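Local coordinates for protein putative peptidase (Bacteroides fragilis, PDB 5DYN) that is a clostripain-family cysteine protease that probably activates the Bacteroides fragilis toxin by cleaving it, this chain being the C-terminal piece of the longer enzyme, at residues P55-G60 with S196-M201; L130-T135 with N171-S176; D141-M146 with I164-A169; T191-N194 with G200-T203. All blocks are in the same frame, centred on the assembly; numbering follows the deposited sequence.

Interaction 1: residues P55-G60 with S196-M201. With NA (sodium ion), chain J.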
# COMPACT_ATOMS: atom_id res chain seq x y z
N PRO B 55 1.70 -6.21 -3.30
CA PRO B 55 2.51 -6.97 -2.34
C PRO B 55 3.98 -6.92 -2.72
O PRO B 55 4.86 -7.17 -1.89
CB PRO B 55 1.94 -8.39 -2.46
CG PRO B 55 1.40 -8.45 -3.85
CD PRO B 55 0.86 -7.08 -4.14
N THR B 56 4.25 -6.59 -3.98
CA THR B 56 5.62 -6.49 -4.48
C THR B 56 5.93 -5.05 -4.89
O THR B 56 5.32 -4.11 -4.38
CB THR B 56 5.86 -7.46 -5.65
OG1 THR B 56 7.21 -7.35 -6.11
CG2 THR B 56 4.90 -7.17 -6.81
N GLU B 57 6.86 -4.88 -5.82
CA GLU B 57 7.29 -3.54 -6.21
C GLU B 57 6.28 -2.81 -7.11
O GLU B 57 5.67 -3.41 -7.99
CB GLU B 57 8.65 -3.61 -6.92
CG GLU B 57 9.73 -4.22 -6.06
CD GLU B 57 11.06 -4.32 -6.78
OE1 GLU B 57 11.51 -3.31 -7.35
OE2 GLU B 57 11.65 -5.43 -6.78
N ILE B 58 6.13 -1.52 -6.86
CA ILE B 58 5.27 -0.64 -7.65
C ILE B 58 6.09 0.08 -8.72
O ILE B 58 7.17 0.59 -8.42
CB ILE B 58 4.54 0.38 -6.75
CG1 ILE B 58 3.31 -0.25 -6.09
CG2 ILE B 58 4.12 1.62 -7.54
CD1 ILE B 58 2.22 -0.61 -7.07
N PRO B 59 5.59 0.12 -9.96
CA PRO B 59 6.26 0.84 -11.06
C PRO B 59 6.53 2.30 -10.71
O PRO B 59 5.68 2.94 -10.10
CB PRO B 59 5.26 0.73 -12.21
CG PRO B 59 4.47 -0.50 -11.92
CD PRO B 59 4.36 -0.56 -10.42
N GLY B 60 7.69 2.80 -11.11
CA GLY B 60 8.06 4.20 -10.92
C GLY B 60 6.99 5.23 -11.29
O GLY B 60 6.65 6.08 -10.47
N SER B 196 11.12 -5.98 -11.50
CA SER B 196 11.86 -5.66 -10.29
C SER B 196 13.06 -4.79 -10.64
O SER B 196 13.84 -5.12 -11.53
CB SER B 196 12.31 -6.93 -9.57
OG SER B 196 13.15 -6.63 -8.47
N ALA B 197 13.21 -3.66 -9.94
CA ALA B 197 14.35 -2.78 -10.16
C ALA B 197 15.64 -3.39 -9.62
O ALA B 197 16.73 -2.85 -9.79
CB ALA B 197 14.10 -1.42 -9.53
N TYR B 198 15.51 -4.55 -8.97
CA TYR B 198 16.65 -5.23 -8.38
C TYR B 198 17.01 -6.50 -9.15
O TYR B 198 18.19 -6.83 -9.30
CB TYR B 198 16.35 -5.56 -6.92
CG TYR B 198 15.96 -4.35 -6.11
CD1 TYR B 198 16.92 -3.56 -5.49
CD2 TYR B 198 14.62 -3.99 -5.97
CE1 TYR B 198 16.56 -2.44 -4.76
CE2 TYR B 198 14.25 -2.87 -5.24
CZ TYR B 198 15.23 -2.10 -4.64
OH TYR B 198 14.88 -0.99 -3.90
N ALA B 199 15.99 -7.21 -9.65
CA ALA B 199 16.21 -8.50 -10.30
C ALA B 199 15.74 -8.54 -11.76
O ALA B 199 16.10 -9.44 -12.51
CB ALA B 199 15.52 -9.59 -9.51
N GLY B 200 14.94 -7.56 -12.16
CA GLY B 200 14.41 -7.53 -13.51
C GLY B 200 13.01 -8.10 -13.59
O GLY B 200 12.30 -8.17 -12.58
N MET B 201 12.60 -8.51 -14.78
CA MET B 201 11.32 -9.17 -14.95
C MET B 201 11.32 -10.48 -14.18
O MET B 201 12.26 -11.27 -14.28
CB MET B 201 11.02 -9.43 -16.43
CG MET B 201 10.87 -8.17 -17.26
SD MET B 201 9.55 -7.09 -16.66
CE MET B 201 8.13 -8.18 -16.74
NA NA J . 4.54 -6.65 0.68
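Glu57 and Ser196 mark the closest backbone approach, their CA atoms 6.5 Å apart, where the irregular 55-60 passes the tight turn that carries the chain from strand 185-196 into strand 200-203. The Glu57 side chain spans this gap: CG lies anti to its own carbonyl carbon (chi1 -59°) and the chain runs extended from there, delivering the carboxylate to the turn. Both oxygens are met on their syn sides, somewhat out of the carboxylate plane. OE1 accepts from Ala197 N at 3.1 Å with a fairly straight N-H (161°), while OE2 takes the Ser196 hydroxyl at 2.6 Å from OG. That hydroxyl oxygen also receives Tyr198 N and Ala199 N, at 3.2 and 3.1 Å from OG, which makes an ST turn and an ST motif. Ser196 OG thus links the carboxylate to two further amides. The Tyr198 ring offers its edge, with CD2 3.4 Å from Glu57 OE2 and the ring plane 59° from the carboxylate. Earlier in the same loop, Pro55 O joins Phe34 O and Ser212 OG at a sodium ion. Thr56 packs on Asn194 of strand 185-196 and Phe202 of strand 200-203, while Ile58 and Pro59 lie against helix 78-92.

Interaction 2: residues L130-T135 with N171-S176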
# COMPACT_ATOMS: atom_id res chain seq x y z
N LEU B 130 -0.96 -21.44 12.96
CA LEU B 130 0.47 -21.25 13.18
C LEU B 130 1.10 -22.05 14.34
O LEU B 130 2.12 -22.71 14.13
CB LEU B 130 0.76 -19.75 13.37
CG LEU B 130 1.20 -18.99 12.13
CD1 LEU B 130 0.43 -19.43 10.90
CD2 LEU B 130 1.05 -17.49 12.35
N PRO B 131 0.53 -21.99 15.56
CA PRO B 131 1.19 -22.74 16.63
C PRO B 131 1.14 -24.25 16.38
O PRO B 131 2.06 -24.98 16.76
CB PRO B 131 0.37 -22.38 17.88
CG PRO B 131 -0.39 -21.16 17.51
CD PRO B 131 -0.66 -21.28 16.05
N ARG B 132 0.08 -24.68 15.72
CA ARG B 132 -0.19 -26.09 15.49
C ARG B 132 0.74 -26.70 14.44
O ARG B 132 1.06 -27.89 14.49
CB ARG B 132 -1.65 -26.25 15.07
CG ARG B 132 -2.16 -27.67 14.94
CD ARG B 132 -3.68 -27.66 14.93
NE ARG B 132 -4.25 -28.82 14.26
CZ ARG B 132 -5.55 -28.96 14.00
NH1 ARG B 132 -6.40 -28.02 14.36
NH2 ARG B 132 -5.99 -30.05 13.37
N TYR B 133 1.18 -25.88 13.48
CA TYR B 133 1.98 -26.39 12.37
C TYR B 133 3.40 -25.83 12.36
O TYR B 133 4.19 -26.14 11.46
CB TYR B 133 1.30 -26.06 11.04
CG TYR B 133 0.06 -26.89 10.80
CD1 TYR B 133 -1.19 -26.45 11.22
CD2 TYR B 133 0.14 -28.13 10.16
CE1 TYR B 133 -2.32 -27.21 11.01
CE2 TYR B 133 -0.99 -28.89 9.94
CZ TYR B 133 -2.21 -28.43 10.37
OH TYR B 133 -3.35 -29.18 10.16
N ILE B 134 3.73 -25.01 13.35
CA ILE B 134 5.08 -24.49 13.50
C ILE B 134 5.51 -24.71 14.95
O ILE B 134 5.51 -23.78 15.76
CB ILE B 134 5.18 -23.00 13.13
CG1 ILE B 134 4.49 -22.74 11.79
CG2 ILE B 134 6.63 -22.55 13.09
CD1 ILE B 134 4.48 -21.28 11.38
N THR B 135 5.87 -25.95 15.27
CA THR B 135 6.18 -26.33 16.64
C THR B 135 7.65 -26.16 16.97
O THR B 135 8.02 -26.05 18.14
CB THR B 135 5.76 -27.79 16.90
OG1 THR B 135 6.37 -28.65 15.92
CG2 THR B 135 4.25 -27.93 16.82
N ASN B 171 -4.25 -29.26 3.78
CA ASN B 171 -5.21 -30.17 4.39
C ASN B 171 -6.52 -29.47 4.74
O ASN B 171 -6.82 -28.40 4.21
CB ASN B 171 -4.62 -30.85 5.63
CG ASN B 171 -4.23 -29.87 6.72
OD1 ASN B 171 -4.60 -28.69 6.69
ND2 ASN B 171 -3.48 -30.36 7.71
N GLY B 172 -7.28 -30.07 5.65
CA GLY B 172 -8.56 -29.52 6.05
C GLY B 172 -8.44 -28.23 6.84
O GLY B 172 -9.35 -27.40 6.83
N ASP B 173 -7.31 -28.06 7.53
CA ASP B 173 -7.06 -26.83 8.27
C ASP B 173 -6.83 -25.67 7.32
O ASP B 173 -7.15 -24.53 7.63
CB ASP B 173 -5.85 -26.99 9.19
CG ASP B 173 -6.19 -27.76 10.45
OD1 ASP B 173 -7.39 -27.84 10.78
OD2 ASP B 173 -5.26 -28.27 11.11
N TYR B 174 -6.26 -25.96 6.15
CA TYR B 174 -6.07 -24.94 5.14
C TYR B 174 -7.42 -24.43 4.66
O TYR B 174 -7.64 -23.22 4.59
CB TYR B 174 -5.25 -25.46 3.96
CG TYR B 174 -5.22 -24.47 2.81
CD1 TYR B 174 -4.49 -23.30 2.89
CD2 TYR B 174 -5.95 -24.71 1.65
CE1 TYR B 174 -4.47 -22.39 1.85
CE2 TYR B 174 -5.95 -23.81 0.61
CZ TYR B 174 -5.20 -22.65 0.71
OH TYR B 174 -5.20 -21.76 -0.34
N ASP B 175 -8.32 -25.36 4.33
CA ASP B 175 -9.64 -25.02 3.83
C ASP B 175 -10.40 -24.12 4.79
O ASP B 175 -11.06 -23.17 4.37
CB ASP B 175 -10.45 -26.29 3.56
CG ASP B 175 -9.79 -27.20 2.54
OD1 ASP B 175 -9.00 -26.69 1.72
OD2 ASP B 175 -10.07 -28.41 2.55
N SER B 176 -10.29 -24.43 6.08
CA SER B 176 -10.92 -23.61 7.11
C SER B 176 -10.33 -22.21 7.10
O SER B 176 -11.05 -21.22 7.09
CB SER B 176 -10.74 -24.25 8.49
OG SER B 176 -11.49 -25.45 8.59
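Tyr133 and Arg132, at the end of helix 130-133, both reach Asp173 in the first turn of helix 172-182, and Tyr133 also meets Asn171. With CG anti to its carbonyl carbon (chi1 -72°), Tyr133 sends its hydroxyl between the two partners. Asn171 ND2 donates to Tyr133 OH at 2.7 Å, the oxygen lying somewhat outside the amide plane. The hydroxyl is modelled donating to Asp173 OD2, at the ring edge near its plane, but the pair is so close that the detail of this bond is doubtful. Ring and carboxylate planes stand 84° apart. Arg132 comes on an extended chain from the direction opposite to Asp173. Its NH2 is 3.0 Å from Asp173 OD2, but this oxygen sits over a face of the guanidinium, so the salt bridge is one of charges without an N-H aimed at the carboxylate. Asn171 has CG tucked between its backbone N and carbonyl carbon (chi1 61°), which turns OD1 back toward the helix start. There OD1 accepts from Tyr174 N at 3.2 Å and, weakly, from Asp173 N. One amide works in two directions: ND2 meets a tyrosine of helix 130-133, and Asn171 is the N-cap of helix 172-182, with OD1 as the capping acceptor.

Interaction 3: residues D141-M146 with I164-A169. With NA (sodium ion), chain I.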
# COMPACT_ATOMS: atom_id res chain seq x y z
N ASP B 141 10.79 -24.73 4.23
CA ASP B 141 10.94 -25.14 2.84
C ASP B 141 9.95 -24.33 1.99
O ASP B 141 8.79 -24.71 1.84
CB ASP B 141 10.69 -26.64 2.68
CG ASP B 141 10.88 -27.12 1.26
OD1 ASP B 141 11.56 -26.43 0.47
OD2 ASP B 141 10.34 -28.20 0.92
N LEU B 142 10.42 -23.20 1.46
CA LEU B 142 9.53 -22.22 0.85
C LEU B 142 9.45 -22.30 -0.67
O LEU B 142 9.00 -21.35 -1.32
CB LEU B 142 9.95 -20.81 1.26
CG LEU B 142 9.78 -20.49 2.75
CD1 LEU B 142 10.28 -19.09 3.05
CD2 LEU B 142 8.32 -20.65 3.14
N SER B 143 9.91 -23.41 -1.24
CA SER B 143 9.80 -23.60 -2.68
C SER B 143 8.33 -23.71 -3.05
O SER B 143 7.57 -24.42 -2.39
CB SER B 143 10.57 -24.84 -3.13
OG SER B 143 10.15 -25.99 -2.41
N GLY B 144 7.92 -22.99 -4.09
CA GLY B 144 6.53 -23.00 -4.50
C GLY B 144 5.72 -21.90 -3.84
O GLY B 144 4.62 -21.57 -4.28
N VAL B 145 6.26 -21.33 -2.76
CA VAL B 145 5.62 -20.20 -2.10
C VAL B 145 6.12 -18.90 -2.73
O VAL B 145 7.29 -18.53 -2.55
CB VAL B 145 5.90 -20.17 -0.59
CG1 VAL B 145 5.22 -18.97 0.05
CG2 VAL B 145 5.45 -21.46 0.07
N MET B 146 5.24 -18.22 -3.46
CA MET B 146 5.59 -16.99 -4.16
C MET B 146 6.28 -16.00 -3.25
O MET B 146 5.78 -15.69 -2.16
CB MET B 146 4.35 -16.34 -4.78
CG MET B 146 4.63 -14.99 -5.44
SD MET B 146 5.75 -15.14 -6.85
CE MET B 146 6.05 -13.41 -7.24
N ILE B 164 0.56 -20.60 4.20
CA ILE B 164 -0.33 -21.39 5.05
C ILE B 164 -0.61 -22.72 4.37
O ILE B 164 -0.68 -23.76 5.03
CB ILE B 164 -1.66 -20.65 5.34
CG1 ILE B 164 -1.40 -19.32 6.03
CG2 ILE B 164 -2.56 -21.50 6.22
CD1 ILE B 164 -0.73 -19.45 7.38
N TYR B 165 -0.74 -22.69 3.05
CA TYR B 165 -0.94 -23.90 2.26
C TYR B 165 0.24 -24.86 2.40
O TYR B 165 0.07 -26.07 2.50
CB TYR B 165 -1.16 -23.55 0.79
CG TYR B 165 -1.48 -24.74 -0.08
CD1 TYR B 165 -2.79 -25.14 -0.28
CD2 TYR B 165 -0.47 -25.46 -0.71
CE1 TYR B 165 -3.10 -26.22 -1.08
CE2 TYR B 165 -0.77 -26.55 -1.51
CZ TYR B 165 -2.08 -26.93 -1.69
OH TYR B 165 -2.39 -28.01 -2.48
N GLN B 166 1.44 -24.30 2.40
CA GLN B 166 2.67 -25.08 2.51
C GLN B 166 2.74 -25.83 3.84
O GLN B 166 2.95 -27.04 3.87
CB GLN B 166 3.89 -24.18 2.34
CG GLN B 166 5.21 -24.91 2.19
CD GLN B 166 5.50 -25.32 0.76
OE1 GLN B 166 4.63 -25.84 0.06
NE2 GLN B 166 6.72 -25.07 0.31
N ILE B 167 2.57 -25.09 4.93
CA ILE B 167 2.76 -25.66 6.27
C ILE B 167 1.62 -26.58 6.68
O ILE B 167 1.78 -27.41 7.57
CB ILE B 167 2.91 -24.55 7.32
CG1 ILE B 167 1.61 -23.77 7.49
CG2 ILE B 167 4.05 -23.61 6.95
CD1 ILE B 167 1.68 -22.71 8.56
N THR B 168 0.47 -26.45 6.02
CA THR B 168 -0.66 -27.34 6.30
C THR B 168 -0.81 -28.40 5.22
O THR B 168 -1.74 -29.20 5.26
CB THR B 168 -1.99 -26.56 6.41
OG1 THR B 168 -2.31 -25.97 5.15
CG2 THR B 168 -1.89 -25.48 7.47
N ALA B 169 0.10 -28.38 4.25
CA ALA B 169 0.06 -29.30 3.11
C ALA B 169 -1.31 -29.29 2.44
O ALA B 169 -1.75 -30.30 1.88
CB ALA B 169 0.42 -30.71 3.56
NA NA I . 3.27 -19.69 -5.28
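A type II beta turn from Leu142 to Val145 lies against helix 160-167, and Gln166 of that helix reaches across to hold it. The turn is closed by Val145 N donating to Leu142 O at 3.1 Å, and Gly144 occupies its third position with a positive phi, as the type II geometry favours. On the helix side Gln166 alone makes the contact with 141-146. CG is anti to the backbone N, and a bend at chi2 (86°) swings the amide round to the turn. Its NE2 donates to two carbonyls: Asp141 O at 2.6 Å, just ahead of the turn, and Ser143 O at 2.9 Å, the oxygen of the turn's central peptide. Each acceptor is tilted out of the Gln166 amide plane, and the N-H angle falls from 151° for the first bond to 140° for the second, so neither is ideally straight. Beside these bonds, Val145 CG2 lies 3.9 Å from Gln166 CB and gives a small apolar contact. Ser143 OG donates to Asp141 OD1 from above the carboxylate plane. The next carbonyl, Gly144 O, turns to a sodium ion 2.5 Å away, which Asp207 OD1 also binds. Downstream, the helix closes in a Schellman motif at Ala169. Two acceptor oxygens at one side-chain atom are what an amide NH2 would be expected to meet, which supports the modelled rotation of the group; the two bonds also span the start of the turn, coupling its shape to the helix.

Interaction 4: residues T191-N194 with G200-T203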
# COMPACT_ATOMS: atom_id res chain seq x y z
N THR B 191 -0.22 -9.08 -14.25
CA THR B 191 0.35 -9.55 -15.50
C THR B 191 1.13 -10.82 -15.21
O THR B 191 1.51 -11.06 -14.06
CB THR B 191 1.26 -8.47 -16.13
OG1 THR B 191 2.23 -8.04 -15.17
CG2 THR B 191 0.43 -7.28 -16.58
N PRO B 192 1.35 -11.67 -16.24
CA PRO B 192 2.13 -12.90 -16.04
C PRO B 192 3.45 -12.65 -15.30
O PRO B 192 3.87 -13.47 -14.49
CB PRO B 192 2.38 -13.38 -17.47
CG PRO B 192 1.20 -12.89 -18.23
CD PRO B 192 0.83 -11.57 -17.61
N ARG B 193 4.08 -11.52 -15.59
CA ARG B 193 5.30 -11.14 -14.89
C ARG B 193 5.25 -9.67 -14.47
O ARG B 193 4.48 -8.88 -15.02
CB ARG B 193 6.53 -11.41 -15.75
CG ARG B 193 6.70 -12.89 -16.12
CD ARG B 193 8.16 -13.25 -16.39
NE ARG B 193 8.71 -12.50 -17.51
CZ ARG B 193 10.00 -12.44 -17.80
NH1 ARG B 193 10.88 -13.09 -17.05
NH2 ARG B 193 10.42 -11.72 -18.83
N ASN B 194 6.07 -9.32 -13.48
CA ASN B 194 6.25 -7.93 -13.05
C ASN B 194 7.71 -7.52 -13.21
O ASN B 194 8.57 -8.37 -13.44
CB ASN B 194 5.82 -7.74 -11.59
CG ASN B 194 4.31 -7.74 -11.41
OD1 ASN B 194 3.56 -8.15 -12.30
ND2 ASN B 194 3.86 -7.30 -10.25
N GLY B 200 14.94 -7.56 -12.16
CA GLY B 200 14.41 -7.53 -13.51
C GLY B 200 13.01 -8.10 -13.59
O GLY B 200 12.30 -8.17 -12.58
N MET B 201 12.60 -8.51 -14.78
CA MET B 201 11.32 -9.17 -14.95
C MET B 201 11.32 -10.48 -14.18
O MET B 201 12.26 -11.27 -14.28
CB MET B 201 11.02 -9.43 -16.43
CG MET B 201 10.87 -8.17 -17.26
SD MET B 201 9.55 -7.09 -16.66
CE MET B 201 8.13 -8.18 -16.74
N PHE B 202 10.28 -10.69 -13.38
CA PHE B 202 10.14 -11.92 -12.62
C PHE B 202 8.72 -12.45 -12.72
O PHE B 202 7.77 -11.67 -12.87
CB PHE B 202 10.53 -11.70 -11.15
CG PHE B 202 9.58 -10.82 -10.39
CD1 PHE B 202 9.67 -9.44 -10.49
CD2 PHE B 202 8.61 -11.37 -9.56
CE1 PHE B 202 8.80 -8.62 -9.78
CE2 PHE B 202 7.74 -10.56 -8.85
CZ PHE B 202 7.84 -9.18 -8.96
N THR B 203 8.57 -13.77 -12.64
CA THR B 203 7.26 -14.40 -12.78
C THR B 203 6.40 -14.23 -11.53
O THR B 203 6.86 -14.44 -10.40
CB THR B 203 7.40 -15.91 -13.08
OG1 THR B 203 8.20 -16.10 -14.26
CG2 THR B 203 6.04 -16.55 -13.30
O HOH W 1 11.23 -14.76 -14.85
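Asn194 and Phe202 form an antiparallel hydrogen-bonded pair, Asn194 N donating to Phe202 O at 3.0 Å and Phe202 N to Asn194 O at 2.9 Å. Met201 CA lies 3.2 Å from the same Asn194 O in a CA-H...O contact. One residue further out, Arg193 and Thr203 make a non-hydrogen-bonded pair with diverging side chains. Phe202 has CG between its backbone N and carbonyl carbon (chi1 68°), which folds the ring back so that CE1 touches Asn194 CB at 3.6 Å. On the other face Met201 crosses Arg193 at about a right angle, its CB seated 3.3 Å above the guanidinium plane and toward the rim, while the bent thioether brings CE within 3.3 Å of Asn194 O. These pairs belong to the beta hairpin of strands 185-196 and 200-203, and the latter is the outermost strand within this chain of the mixed five-stranded sheet. Two polar partners position the Arg193 guanidinium: Asp96, in a salt bridge with NE, and a water 2.8 Å from NH1, in the guanidinium plane, which reaches Thr203 OG1 weakly. Further out, Arg150 touches Phe202, and Thr191 OG1 is hydrogen-bonded to Val109 N.

In the fold
Along the chain, interaction 3 lies within the span of interaction 2, and both within that of interaction 1; interaction 4 follows 2 and 3 and ends on the same strand, 200-203, as interaction 1. Interactions 1 and 4 have centres 9 Å apart and share Gly200 and Met201: one is at the hairpin turn, the other at its paired strands on the sheet edge. Interactions 2 and 3, centres 12 Å apart, join successive helices 172-182 and 160-167 to neighbouring segments. Interactions 1 and 2, 32 Å apart between centres, lie on opposite sides of the chain's centre. The segment 141-146 of interaction 3 also touches interaction 4, where Met146 CE packs on Phe202, though the centres are 20 Å apart.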